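Local coordinates for cystathionine beta-lyase family protein, YNBB B.subtilis ortholog (Clostridium acetobutylicum, PDB 3HVY) that probably acts as a pyridoxal-phosphate-dependent carbon-sulfur lyase of the methionine gamma-lyase family, perhaps a cystathionine beta-lyase involved in aluminium resistance, at residues L23-A27 / E316-F320; L109-P115 / S144-V150; D117-C123 / S176-I182; F310-M315 / V418-L422. All coordinates share one frame; numbering follows the deposited sequence.

Interaction 1: L23-A27 / E316-F320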
loop_
_atom_site.group_PDB
_atom_site.type_symbol
_atom_site.label_atom_id
_atom_site.label_comp_id
_atom_site.label_asym_id
_atom_site.label_seq_id
_atom_site.Cartn_x
_atom_site.Cartn_y
_atom_site.Cartn_z
ATOM N N LEU D 23 -13.978 -28.241 -33.055
ATOM C CA LEU D 23 -13.270 -28.995 -32.011
ATOM C C LEU D 23 -13.706 -28.509 -30.622
ATOM O O LEU D 23 -13.888 -29.306 -29.686
ATOM C CB LEU D 23 -11.756 -28.847 -32.196
ATOM C CG LEU D 23 -11.202 -29.566 -33.412
ATOM C CD1 LEU D 23 -9.709 -29.322 -33.584
ATOM C CD2 LEU D 23 -11.500 -31.056 -33.323
ATOM N N TYR D 24 -13.876 -27.194 -30.509
ATOM C CA TYR D 24 -14.365 -26.534 -29.296
ATOM C C TYR D 24 -15.693 -27.090 -28.852
ATOM O O TYR D 24 -15.846 -27.444 -27.687
ATOM C CB TYR D 24 -14.465 -25.018 -29.534
ATOM C CG TYR D 24 -15.245 -24.262 -28.486
ATOM C CD1 TYR D 24 -14.863 -24.297 -27.150
ATOM C CD2 TYR D 24 -16.360 -23.524 -28.822
ATOM C CE1 TYR D 24 -15.581 -23.621 -26.176
ATOM C CE2 TYR D 24 -17.074 -22.818 -27.858
ATOM C CZ TYR D 24 -16.676 -22.856 -26.538
ATOM O OH TYR D 24 -17.411 -22.166 -25.584
ATOM N N GLU D 25 -16.657 -27.184 -29.764
ATOM C CA GLU D 25 -17.976 -27.696 -29.412
ATOM C C GLU D 25 -17.856 -29.150 -28.957
ATOM O O GLU D 25 -18.445 -29.525 -27.961
ATOM C CB GLU D 25 -19.017 -27.551 -30.564
ATOM N N ARG D 26 -17.096 -29.968 -29.682
ATOM C CA ARG D 26 -16.963 -31.373 -29.320
ATOM C C ARG D 26 -16.278 -31.492 -27.968
ATOM O O ARG D 26 -16.772 -32.159 -27.088
ATOM C CB ARG D 26 -16.177 -32.143 -30.382
ATOM C CG ARG D 26 -16.900 -32.232 -31.774
ATOM C CD ARG D 26 -15.988 -32.830 -32.877
ATOM N NE ARG D 26 -15.513 -34.114 -32.407
ATOM C CZ ARG D 26 -14.339 -34.680 -32.686
ATOM N NH1 ARG D 26 -13.467 -34.103 -33.495
ATOM N NH2 ARG D 26 -14.042 -35.856 -32.132
ATOM N N ALA D 27 -15.154 -30.806 -27.795
ATOM C CA ALA D 27 -14.391 -30.874 -26.539
ATOM C C ALA D 27 -15.246 -30.455 -25.340
ATOM O O ALA D 27 -15.250 -31.082 -24.288
ATOM C CB ALA D 27 -13.097 -30.013 -26.653
ATOM N N GLU D 316 -6.172 -33.070 -27.864
ATOM C CA GLU D 316 -6.312 -34.467 -28.273
ATOM C C GLU D 316 -7.226 -34.616 -29.518
ATOM O O GLU D 316 -6.873 -35.321 -30.476
ATOM C CB GLU D 316 -6.842 -35.266 -27.110
ATOM C CG GLU D 316 -7.176 -36.690 -27.355
ATOM C CD GLU D 316 -7.352 -37.415 -26.062
ATOM O OE1 GLU D 316 -8.351 -37.166 -25.347
ATOM O OE2 GLU D 316 -6.445 -38.194 -25.756
ATOM N N LEU D 317 -8.365 -33.920 -29.516
ATOM C CA LEU D 317 -9.218 -33.881 -30.695
ATOM C C LEU D 317 -8.444 -33.401 -31.924
ATOM O O LEU D 317 -8.692 -33.849 -33.049
ATOM C CB LEU D 317 -10.440 -33.002 -30.457
ATOM C CG LEU D 317 -11.410 -33.453 -29.389
ATOM C CD1 LEU D 317 -12.803 -32.837 -29.591
ATOM C CD2 LEU D 317 -11.465 -34.984 -29.408
ATOM N N ALA D 318 -7.460 -32.538 -31.697
ATOM C CA ALA D 318 -6.596 -32.019 -32.753
ATOM C C ALA D 318 -5.464 -32.964 -33.174
ATOM O O ALA D 318 -4.692 -32.618 -34.048
ATOM C CB ALA D 318 -5.995 -30.665 -32.308
ATOM N N GLY D 319 -5.311 -34.098 -32.499
ATOM C CA GLY D 319 -4.308 -35.094 -32.856
ATOM C C GLY D 319 -3.138 -35.242 -31.896
ATOM O O GLY D 319 -2.317 -36.103 -32.092
ATOM N N PHE D 320 -3.074 -34.438 -30.835
ATOM C CA PHE D 320 -1.922 -34.454 -29.960
ATOM C C PHE D 320 -2.043 -35.419 -28.788
ATOM O O PHE D 320 -3.134 -35.577 -28.189
ATOM C CB PHE D 320 -1.667 -33.043 -29.422
ATOM C CG PHE D 320 -1.309 -32.034 -30.482
ATOM C CD1 PHE D 320 0.012 -31.936 -30.945
ATOM C CD2 PHE D 320 -2.270 -31.210 -31.035
ATOM C CE1 PHE D 320 0.361 -31.009 -31.895
ATOM C CE2 PHE D 320 -1.938 -30.290 -32.012
ATOM C CZ PHE D 320 -0.636 -30.176 -32.450
HETATM O O HOH W 1 -10.803 -35.309 -33.566
#
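Leu317, in the last turn of helix 287-317, reaches across to helix 18-55 and lodges among Leu23, Arg26 and Ala27. Its CD1 is the tight spot: it lies 3.5 Å from Arg26 CB and 3.6 Å from Ala27 N, a methyl pressed against the backbone of the helix as well as its side chains. One turn earlier, Leu23 slides past Leu317 in the opposite direction, and Leu23 CD2 comes to 3.6 Å from Leu317 CB. The other methyl of Leu23 extends further along, where CD1 meets Ala318 CB more loosely at 4.2 Å. Behind this buried side stand Ile314, which touches both Leu23 and Ala27, and Ile426, which packs on Leu23.

The solvent side belongs to Arg26. Its chain runs out and then bends at chi3 (55°), which carries the guanidinium back over Leu317, so that Leu317 CD1 sits over the centre of one face, 3.9 Å above the plane. At the edge of the same group, in its plane, Arg26 NH1 donates to a water 2.9 Å away, and that water donates in turn to Leu317 O at 2.6 Å. Just beyond, the chain leaves the helix through a Schellman motif, with Gly319 at positive phi and its N bonded to Glu316 O.

The chemistry is thus divided: methyl groups hold the inner side, while the arginine lays a flat face on leucine and turns one edge N-H to a water. That water satisfies a carbonyl at the helix end and bridges segments 23-27 and 316-320, which share no direct polar bond.

Interaction 2: L109-P115 / S144-V150; sequences LFGNLRP and SLREYGV
The ring of Phe110 carries Leu145 on one face and Tyr148 at its edge. Leu145 CD2 makes a CH-pi contact, 3.8 Å from the ring centroid and 20° off the normal, displaced toward the rim on the side of Phe110 CD1. Near the plane of the ring, Phe110 CE1 meets Tyr148 CD2 at 4.1 Å. Phe110 CZ also reaches the backbone, 3.5 Å from Leu145 N, and Arg270 adds a cation-pi contact to the same ring. The guanidinium of Arg114 turns back on its own segment: Arg114 NH1 donates to Gly111 O at 2.8 Å and, more distantly, to Leu113 O. Both acceptors lie in the guanidinium plane, although the donor stands well above each carbonyl plane.

Leu113 crosses Leu145 and Val150 at about a right angle, its CD1 lying 4.1 Å from Val150 CG1. Val150 has CG1 anti to the backbone N (chi1 179°), which turns CG2 the other way, to 3.4 Å from Arg114 O. At the far end Pro115 CG lies against Tyr148 O at 3.3 Å, and the two backbones come nearest, CA to CA, at Pro115 and Gly149.

Arg114 and Glu147 form reciprocal salt bridges with Glu147 and Arg114 of a neighbouring subunit, whose Phe110 packs on Tyr148. Segment 144-150 starts with an ST motif, in which Ser144 OG accepts from Glu147 N. A helix end and a loop packed beside a mostly parallel sheet with flanking helices are consistent with the large domain of pyridoxal-phosphate enzymes of this clan.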
loop_
_atom_site.group_PDB
_atom_site.type_symbol
_atom_site.label_atom_id
_atom_site.label_comp_id
_atom_site.label_asym_id
_atom_site.label_seq_id
_atom_site.Cartn_x
_atom_site.Cartn_y
_atom_site.Cartn_z
ATOM N N LEU D 109 13.194 -27.358 4.276
ATOM C CA LEU D 109 14.284 -28.302 4.264
ATOM C C LEU D 109 15.435 -27.884 5.178
ATOM O O LEU D 109 15.800 -28.637 6.083
ATOM C CB LEU D 109 14.776 -28.541 2.837
ATOM C CG LEU D 109 13.703 -29.110 1.873
ATOM C CD1 LEU D 109 14.183 -29.017 0.394
ATOM C CD2 LEU D 109 13.347 -30.526 2.319
ATOM N N PHE D 110 15.982 -26.683 4.970
ATOM C CA PHE D 110 17.082 -26.198 5.789
ATOM C C PHE D 110 16.736 -26.274 7.254
ATOM O O PHE D 110 17.500 -26.774 8.051
ATOM C CB PHE D 110 17.493 -24.772 5.441
ATOM C CG PHE D 110 18.537 -24.687 4.387
ATOM C CD1 PHE D 110 19.863 -24.912 4.697
ATOM C CD2 PHE D 110 18.201 -24.370 3.076
ATOM C CE1 PHE D 110 20.866 -24.860 3.708
ATOM C CE2 PHE D 110 19.209 -24.335 2.073
ATOM C CZ PHE D 110 20.533 -24.569 2.409
ATOM N N GLY D 111 15.558 -25.814 7.610
ATOM C CA GLY D 111 15.212 -25.786 9.014
ATOM C C GLY D 111 15.193 -27.121 9.721
ATOM O O GLY D 111 15.469 -27.198 10.940
ATOM N N ASN D 112 14.896 -28.171 8.968
ATOM C CA ASN D 112 14.701 -29.504 9.525
ATOM C C ASN D 112 15.822 -30.482 9.262
ATOM O O ASN D 112 15.670 -31.684 9.429
ATOM C CB ASN D 112 13.318 -30.008 9.084
ATOM C CG ASN D 112 12.183 -29.322 9.856
ATOM O OD1 ASN D 112 12.039 -29.585 11.028
ATOM N ND2 ASN D 112 11.400 -28.392 9.211
ATOM N N LEU D 113 16.980 -29.948 8.890
ATOM C CA LEU D 113 18.166 -30.737 8.590
ATOM C C LEU D 113 19.392 -30.112 9.243
ATOM O O LEU D 113 19.488 -28.897 9.395
ATOM C CB LEU D 113 18.408 -30.834 7.076
ATOM C CG LEU D 113 17.380 -31.745 6.395
ATOM C CD1 LEU D 113 17.289 -31.456 4.900
ATOM C CD2 LEU D 113 17.612 -33.232 6.709
ATOM N N ARG D 114 20.334 -30.975 9.601
ATOM C CA ARG D 114 21.582 -30.591 10.240
ATOM C C ARG D 114 22.747 -31.364 9.620
ATOM O O ARG D 114 22.561 -32.359 8.897
ATOM C CB ARG D 114 21.528 -30.894 11.747
ATOM C CG ARG D 114 20.412 -30.132 12.506
ATOM C CD ARG D 114 20.629 -28.630 12.595
ATOM N NE ARG D 114 19.664 -28.055 13.543
ATOM C CZ ARG D 114 18.464 -27.577 13.231
ATOM N NH1 ARG D 114 18.053 -27.563 11.989
ATOM N NH2 ARG D 114 17.661 -27.096 14.183
ATOM N N PRO D 115 23.955 -30.895 9.876
ATOM C CA PRO D 115 25.085 -31.611 9.317
ATOM C C PRO D 115 25.084 -33.091 9.713
ATOM O O PRO D 115 24.832 -33.427 10.882
ATOM C CB PRO D 115 26.289 -30.869 9.931
ATOM C CG PRO D 115 25.770 -29.517 10.272
ATOM C CD PRO D 115 24.364 -29.710 10.660
ATOM N N SER D 144 24.537 -24.270 0.009
ATOM C CA SER D 144 23.626 -25.388 -0.117
ATOM C C SER D 144 23.673 -26.281 1.099
ATOM O O SER D 144 24.631 -26.240 1.896
ATOM C CB SER D 144 24.029 -26.218 -1.328
ATOM O OG SER D 144 25.262 -26.844 -1.035
ATOM N N LEU D 145 22.655 -27.134 1.202
ATOM C CA LEU D 145 22.604 -28.192 2.206
ATOM C C LEU D 145 23.903 -28.987 2.250
ATOM O O LEU D 145 24.454 -29.242 3.305
ATOM C CB LEU D 145 21.426 -29.119 1.923
ATOM C CG LEU D 145 20.032 -28.522 2.235
ATOM C CD1 LEU D 145 18.916 -29.371 1.536
ATOM C CD2 LEU D 145 19.855 -28.390 3.736
ATOM N N ARG D 146 24.382 -29.397 1.092
ATOM C CA ARG D 146 25.650 -30.133 1.001
ATOM C C ARG D 146 26.814 -29.362 1.619
ATOM O O ARG D 146 27.680 -29.958 2.284
ATOM C CB ARG D 146 25.946 -30.420 -0.460
ATOM C CG ARG D 146 27.294 -31.139 -0.760
ATOM C CD ARG D 146 27.593 -31.196 -2.264
ATOM N NE ARG D 146 27.863 -29.837 -2.798
ATOM C CZ ARG D 146 28.999 -29.141 -2.609
ATOM N NH1 ARG D 146 30.001 -29.650 -1.895
ATOM N NH2 ARG D 146 29.133 -27.917 -3.125
ATOM N N GLU D 147 26.870 -28.057 1.362
ATOM C CA GLU D 147 27.915 -27.210 1.933
ATOM C C GLU D 147 27.768 -27.125 3.445
ATOM O O GLU D 147 28.728 -26.782 4.138
ATOM C CB GLU D 147 27.899 -25.788 1.337
ATOM C CG GLU D 147 28.251 -25.686 -0.114
ATOM C CD GLU D 147 27.996 -24.308 -0.703
ATOM O OE1 GLU D 147 28.391 -23.286 -0.099
ATOM O OE2 GLU D 147 27.413 -24.232 -1.792
ATOM N N TYR D 148 26.569 -27.403 3.959
ATOM C CA TYR D 148 26.381 -27.484 5.403
ATOM C C TYR D 148 26.410 -28.911 5.940
ATOM O O TYR D 148 25.936 -29.164 7.042
ATOM C CB TYR D 148 25.102 -26.801 5.853
ATOM C CG TYR D 148 25.262 -25.312 5.851
ATOM C CD1 TYR D 148 25.856 -24.654 6.936
ATOM C CD2 TYR D 148 24.858 -24.553 4.758
ATOM C CE1 TYR D 148 26.046 -23.289 6.931
ATOM C CE2 TYR D 148 25.046 -23.177 4.746
ATOM C CZ TYR D 148 25.637 -22.557 5.835
ATOM O OH TYR D 148 25.840 -21.214 5.828
ATOM N N GLY D 149 26.959 -29.835 5.163
ATOM C CA GLY D 149 27.169 -31.193 5.651
ATOM C C GLY D 149 25.985 -32.119 5.532
ATOM O O GLY D 149 26.017 -33.235 6.069
ATOM N N VAL D 150 24.955 -31.678 4.835
ATOM C CA VAL D 150 23.754 -32.500 4.688
ATOM C C VAL D 150 23.942 -33.397 3.462
ATOM O O VAL D 150 24.214 -32.920 2.370
ATOM C CB VAL D 150 22.505 -31.663 4.618
ATOM C CG1 VAL D 150 21.245 -32.552 4.450
ATOM C CG2 VAL D 150 22.427 -30.799 5.869
#

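Interaction 3: D117-C123 / S176-I182; sequences DTMMSIC and SIKLIHI
Met119 and Leu179 lie side by side, pointing the same way, with Met119 CG 4.0 Å from Leu179 CD2. Met119, a selenomethionine, has CG anti to the backbone N (chi1 172°) and stays extended beyond it, which carries CE obliquely across to His181 CB at 3.6 Å. On that same face Ser121 OG lies at the edge of the His181 ring, in its plane, and hydrogen-bonds to ND1 at 2.7 Å; either could be the donor, and Tyr152 OH is a further partner of the serine.

The reverse face has its own row. Met120 runs alongside Ile180, crosses Ile177 obliquely and bends at chi3, placing its CE 3.9 Å from Ile180 CD1. Ile122 CD1 touches both Ile180 CG2 and Ile182 CG1. At the other end Thr118 OG1 and Ser176 OG form a 2.6 Å hydrogen bond.

Backbone hydrogen bonds join the two parallel strands, among them Met120 N to Leu179 O at 2.9 Å. The register slips by one residue after Thr118, a beta bulge, and Leu179 N is buried without a partner. Beside the bulge the Lys178 side chain crosses that of Asp117 at about a right angle, its CG against the carboxylate, whose OD2 accepts from Arg114 N.

Strand 118-121 sits between 177-183 and 151-154 in the mixed sheet; helices 164-173 and 196-207 cover the face of Met120, Ile122 and Ile180, and Leu145 touches Met119 on the other.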
loop_
_atom_site.group_PDB
_atom_site.type_symbol
_atom_site.label_atom_id
_atom_site.label_comp_id
_atom_site.label_asym_id
_atom_site.label_seq_id
_atom_site.Cartn_x
_atom_site.Cartn_y
_atom_site.Cartn_z
ATOM N N ASP D 117 23.063 -35.240 8.640
ATOM C CA ASP D 117 21.751 -35.762 8.332
ATOM C C ASP D 117 21.698 -36.048 6.829
ATOM O O ASP D 117 22.440 -35.462 6.047
ATOM C CB ASP D 117 20.635 -34.759 8.603
ATOM C CG ASP D 117 20.318 -34.560 10.062
ATOM O OD1 ASP D 117 20.819 -35.295 10.910
ATOM O OD2 ASP D 117 19.469 -33.679 10.341
ATOM N N THR D 118 20.842 -36.990 6.442
ATOM C CA THR D 118 20.564 -37.247 5.032
ATOM C C THR D 118 19.134 -36.896 4.658
ATOM O O THR D 118 18.195 -37.225 5.385
ATOM C CB THR D 118 20.821 -38.683 4.655
ATOM O OG1 THR D 118 22.168 -39.028 4.975
ATOM C CG2 THR D 118 20.568 -38.882 3.156
HETATM N N MSE D 119 18.991 -36.203 3.527
HETATM C CA MSE D 119 17.711 -35.886 2.892
HETATM C C MSE D 119 17.537 -36.852 1.714
HETATM O O MSE D 119 18.482 -37.104 0.962
HETATM C CB MSE D 119 17.724 -34.457 2.337
HETATM C CG MSE D 119 16.536 -34.107 1.513
HETATM SE SE MSE D 119 16.727 -32.348 0.635
HETATM C CE MSE D 119 15.153 -32.491 -0.569
HETATM N N MSE D 120 16.326 -37.374 1.531
HETATM C CA MSE D 120 16.112 -38.326 0.458
HETATM C C MSE D 120 14.896 -37.979 -0.345
HETATM O O MSE D 120 13.781 -37.883 0.204
HETATM C CB MSE D 120 16.030 -39.770 0.986
HETATM C CG MSE D 120 15.839 -40.843 -0.151
HETATM SE SE MSE D 120 15.967 -42.683 0.415
HETATM C CE MSE D 120 14.425 -42.660 1.619
ATOM N N SER D 121 15.121 -37.734 -1.634
ATOM C CA SER D 121 14.049 -37.448 -2.574
ATOM C C SER D 121 13.586 -38.794 -3.149
ATOM O O SER D 121 14.410 -39.607 -3.588
ATOM C CB SER D 121 14.511 -36.536 -3.720
ATOM O OG SER D 121 14.707 -35.217 -3.275
ATOM N N ILE D 122 12.288 -39.029 -3.152
ATOM C CA ILE D 122 11.794 -40.314 -3.599
ATOM C C ILE D 122 10.992 -40.345 -4.922
ATOM O O ILE D 122 10.623 -41.431 -5.381
ATOM C CB ILE D 122 11.088 -41.086 -2.490
ATOM C CG1 ILE D 122 9.787 -40.383 -2.083
ATOM C CG2 ILE D 122 12.058 -41.342 -1.291
ATOM C CD1 ILE D 122 8.862 -41.266 -1.171
ATOM N N CYS D 123 10.814 -39.189 -5.556
ATOM C CA CYS D 123 10.124 -39.081 -6.818
ATOM C C CYS D 123 11.090 -38.751 -7.958
ATOM O O CYS D 123 10.740 -37.994 -8.852
ATOM C CB CYS D 123 9.092 -37.963 -6.733
ATOM S SG CYS D 123 7.934 -38.166 -5.415
ATOM N N SER D 176 20.842 -42.268 9.135
ATOM C CA SER D 176 20.990 -40.824 9.032
ATOM C C SER D 176 19.891 -40.148 8.238
ATOM O O SER D 176 19.905 -38.921 8.159
ATOM C CB SER D 176 22.314 -40.459 8.373
ATOM O OG SER D 176 22.246 -40.657 6.981
ATOM N N ILE D 177 18.970 -40.914 7.635
ATOM C CA ILE D 177 17.933 -40.312 6.795
ATOM C C ILE D 177 16.903 -39.667 7.681
ATOM O O ILE D 177 16.142 -40.363 8.329
ATOM C CB ILE D 177 17.223 -41.312 5.891
ATOM C CG1 ILE D 177 18.193 -41.916 4.880
ATOM C CG2 ILE D 177 16.082 -40.600 5.140
ATOM C CD1 ILE D 177 17.608 -43.089 4.060
ATOM N N LYS D 178 16.860 -38.337 7.718
ATOM C CA LYS D 178 15.933 -37.647 8.619
ATOM C C LYS D 178 14.680 -37.069 7.964
ATOM O O LYS D 178 13.672 -36.782 8.647
ATOM C CB LYS D 178 16.678 -36.510 9.318
ATOM C CG LYS D 178 17.980 -36.920 10.044
ATOM C CD LYS D 178 17.783 -37.989 11.110
ATOM C CE LYS D 178 19.068 -38.246 11.873
ATOM N NZ LYS D 178 18.701 -38.975 13.075
ATOM N N LEU D 179 14.734 -36.913 6.651
ATOM C CA LEU D 179 13.675 -36.252 5.897
ATOM C C LEU D 179 13.562 -36.897 4.544
ATOM O O LEU D 179 14.559 -37.148 3.870
ATOM C CB LEU D 179 13.990 -34.758 5.751
ATOM C CG LEU D 179 12.916 -33.892 5.065
ATOM C CD1 LEU D 179 12.945 -32.503 5.657
ATOM C CD2 LEU D 179 13.099 -33.847 3.526
ATOM N N ILE D 180 12.333 -37.225 4.201
ATOM C CA ILE D 180 11.942 -37.729 2.900
ATOM C C ILE D 180 11.156 -36.604 2.214
ATOM O O ILE D 180 10.203 -36.016 2.793
ATOM C CB ILE D 180 11.091 -39.005 3.048
ATOM C CG1 ILE D 180 12.013 -40.187 3.407
ATOM C CG2 ILE D 180 10.254 -39.299 1.803
ATOM C CD1 ILE D 180 11.305 -41.486 3.552
ATOM N N HIS D 181 11.592 -36.318 1.002
ATOM C CA HIS D 181 11.024 -35.296 0.150
ATOM C C HIS D 181 10.199 -35.913 -0.984
ATOM O O HIS D 181 10.707 -36.722 -1.759
ATOM C CB HIS D 181 12.175 -34.433 -0.363
ATOM C CG HIS D 181 11.842 -33.624 -1.582
ATOM N ND1 HIS D 181 12.476 -33.823 -2.784
ATOM C CD2 HIS D 181 10.932 -32.647 -1.790
ATOM C CE1 HIS D 181 11.976 -32.986 -3.680
ATOM N NE2 HIS D 181 11.013 -32.285 -3.108
ATOM N N ILE D 182 8.903 -35.588 -1.000
ATOM C CA ILE D 182 7.985 -36.000 -2.058
ATOM C C ILE D 182 7.607 -34.720 -2.822
ATOM O O ILE D 182 7.258 -33.725 -2.227
ATOM C CB ILE D 182 6.723 -36.655 -1.495
ATOM C CG1 ILE D 182 7.112 -37.907 -0.678
ATOM C CG2 ILE D 182 5.696 -36.972 -2.618
ATOM C CD1 ILE D 182 5.944 -38.623 0.039
HETATM O O HOH W 2 10.843 -36.259 -4.579
#

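Interaction 4: F310-M315 / V418-L422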
loop_
_atom_site.group_PDB
_atom_site.type_symbol
_atom_site.label_atom_id
_atom_site.label_comp_id
_atom_site.label_asym_id
_atom_site.label_seq_id
_atom_site.Cartn_x
_atom_site.Cartn_y
_atom_site.Cartn_z
ATOM N N PHE D 310 -10.122 -29.135 -20.308
ATOM C CA PHE D 310 -10.597 -28.719 -21.635
ATOM C C PHE D 310 -9.415 -28.663 -22.618
ATOM O O PHE D 310 -9.485 -29.146 -23.752
ATOM C CB PHE D 310 -11.251 -27.339 -21.553
ATOM C CG PHE D 310 -11.572 -26.728 -22.898
ATOM C CD1 PHE D 310 -12.633 -27.195 -23.656
ATOM C CD2 PHE D 310 -10.772 -25.737 -23.440
ATOM C CE1 PHE D 310 -12.915 -26.636 -24.897
ATOM C CE2 PHE D 310 -11.010 -25.211 -24.689
ATOM C CZ PHE D 310 -12.092 -25.651 -25.424
ATOM N N CYS D 311 -8.303 -28.106 -22.188
ATOM C CA CYS D 311 -7.117 -28.100 -23.065
ATOM C C CYS D 311 -6.709 -29.538 -23.492
ATOM O O CYS D 311 -6.449 -29.811 -24.670
ATOM C CB CYS D 311 -5.964 -27.404 -22.347
ATOM S SG CYS D 311 -4.427 -27.373 -23.306
ATOM N N ALA D 312 -6.571 -30.436 -22.513
ATOM C CA ALA D 312 -6.306 -31.851 -22.733
ATOM C C ALA D 312 -7.211 -32.445 -23.830
ATOM O O ALA D 312 -6.732 -33.117 -24.724
ATOM C CB ALA D 312 -6.508 -32.668 -21.377
ATOM N N ARG D 313 -8.529 -32.249 -23.708
ATOM C CA ARG D 313 -9.448 -32.834 -24.679
ATOM C C ARG D 313 -9.350 -32.192 -26.043
ATOM O O ARG D 313 -9.228 -32.909 -27.037
ATOM C CB ARG D 313 -10.899 -32.828 -24.233
ATOM C CG ARG D 313 -11.806 -33.598 -25.172
ATOM C CD ARG D 313 -11.285 -35.001 -25.457
ATOM N NE ARG D 313 -12.331 -35.874 -26.048
ATOM C CZ ARG D 313 -12.155 -37.133 -26.459
ATOM N NH1 ARG D 313 -10.958 -37.754 -26.390
ATOM N NH2 ARG D 313 -13.179 -37.763 -27.022
ATOM N N ILE D 314 -9.364 -30.855 -26.108
ATOM C CA ILE D 314 -9.324 -30.217 -27.411
ATOM C C ILE D 314 -7.998 -30.472 -28.154
ATOM O O ILE D 314 -8.007 -30.707 -29.350
ATOM C CB ILE D 314 -9.700 -28.726 -27.373
ATOM C CG1 ILE D 314 -10.158 -28.278 -28.780
ATOM C CG2 ILE D 314 -8.538 -27.834 -26.814
ATOM C CD1 ILE D 314 -10.628 -26.753 -28.841
HETATM N N MSE D 315 -6.867 -30.488 -27.468
HETATM C CA MSE D 315 -5.607 -30.717 -28.176
HETATM C C MSE D 315 -5.585 -32.182 -28.655
HETATM O O MSE D 315 -5.051 -32.510 -29.706
HETATM C CB MSE D 315 -4.409 -30.382 -27.285
HETATM C CG MSE D 315 -4.356 -28.919 -26.819
HETATM SE SE MSE D 315 -4.365 -27.697 -28.303
HETATM C CE MSE D 315 -2.557 -27.995 -28.959
ATOM N N VAL D 418 -6.698 -21.144 -25.211
ATOM C CA VAL D 418 -6.401 -22.363 -25.962
ATOM C C VAL D 418 -6.879 -22.277 -27.409
ATOM O O VAL D 418 -6.171 -22.720 -28.314
ATOM C CB VAL D 418 -6.928 -23.610 -25.222
ATOM C CG1 VAL D 418 -6.778 -24.913 -26.089
ATOM C CG2 VAL D 418 -6.222 -23.694 -23.880
ATOM N N LEU D 419 -8.062 -21.694 -27.628
ATOM C CA LEU D 419 -8.583 -21.561 -28.958
ATOM C C LEU D 419 -7.676 -20.637 -29.771
ATOM O O LEU D 419 -7.355 -20.946 -30.930
ATOM C CB LEU D 419 -10.011 -21.015 -28.973
ATOM C CG LEU D 419 -11.082 -21.799 -28.220
ATOM C CD1 LEU D 419 -12.460 -21.133 -28.447
ATOM C CD2 LEU D 419 -11.085 -23.303 -28.616
ATOM N N ILE D 420 -7.252 -19.530 -29.167
ATOM C CA ILE D 420 -6.359 -18.624 -29.854
ATOM C C ILE D 420 -5.054 -19.331 -30.169
ATOM O O ILE D 420 -4.609 -19.341 -31.298
ATOM C CB ILE D 420 -6.092 -17.340 -29.039
ATOM C CG1 ILE D 420 -7.355 -16.501 -29.021
ATOM C CG2 ILE D 420 -4.939 -16.536 -29.642
ATOM C CD1 ILE D 420 -7.396 -15.473 -27.869
ATOM N N ALA D 421 -4.471 -19.983 -29.184
ATOM C CA ALA D 421 -3.244 -20.715 -29.414
ATOM C C ALA D 421 -3.400 -21.842 -30.473
ATOM O O ALA D 421 -2.562 -21.994 -31.377
ATOM C CB ALA D 421 -2.726 -21.272 -28.090
ATOM N N LEU D 422 -4.456 -22.647 -30.357
ATOM C CA LEU D 422 -4.674 -23.759 -31.288
ATOM C C LEU D 422 -4.873 -23.284 -32.738
ATOM O O LEU D 422 -4.459 -23.962 -33.677
ATOM C CB LEU D 422 -5.882 -24.589 -30.829
ATOM C CG LEU D 422 -6.282 -25.809 -31.690
ATOM C CD1 LEU D 422 -5.095 -26.756 -31.992
ATOM C CD2 LEU D 422 -7.483 -26.582 -31.030
#
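Ile314 and Val418 press methyl to methyl, sliding past each other in opposite directions, with Ile314 CG2 3.5 Å from Val418 CG1. A second aliphatic pair is just as tight: Ile314 CD1 lies 3.5 Å from Leu419 CD2, the two side chains crossing at about a right angle. Both distances are short for carbon pairs. With CG1 anti to the backbone N (chi1 -158°) and the chain extended beyond it, Ile314 reaches both leucines; its CD1 is 3.8 Å from Leu422 CD2. Val418 CG2 also rests on Cys311 CB at 4.0 Å.

These contacts pack helix 287-317 against helix 411-422, near the C terminus, with the axes of these short segments 11.2 Å apart at closest approach and their directions 31° apart. Helix 18-55 covers Phe310 and Ile314 through Ala27. Strand 334-338 of the five-stranded antiparallel sheet backs Cys311 and Met315; helices packed beside such a sheet are consistent with the C-terminal domain of pyridoxal-phosphate enzymes of this clan.

The aromatic contact belongs to Phe310. Leu419 CD2 comes to the edge of its ring, near the plane, 4.1 Å from Phe310 CZ, while Ile314 CG2 of its own helix lies over one face toward the rim.

Selenium supplies the last kind. Met315, a selenomethionine, folds back at chi2 and chi3, and its SE lies 3.9 Å from Leu422 CD1, the two chains running past each other in opposite directions. Phe320, Phe339 and Phe348 also touch Met315.

From the N terminus, helix 18-55 opens interaction 1, which closes only when the chain reaches 316-320, so interactions 2 and 3 both fall within that long span. Interaction 2 opens at 109-115 and closes at 144-150; interaction 3 opens between these, at 117-123, and closes at 176-182, so the two cross and touch through Leu109, Leu145, Met119 and Leu179. Interaction 4 opens at 310-315, before interaction 1 has closed, and ends at 418-422, crossing it on shared helix 287-317. Interactions 1 and 4 thus tie helices 18-55 and 411-422 to helix 287-317, across the chain's centre from interactions 2 and 3; nearest atoms of interactions 1 and 2 are about 34 Å apart.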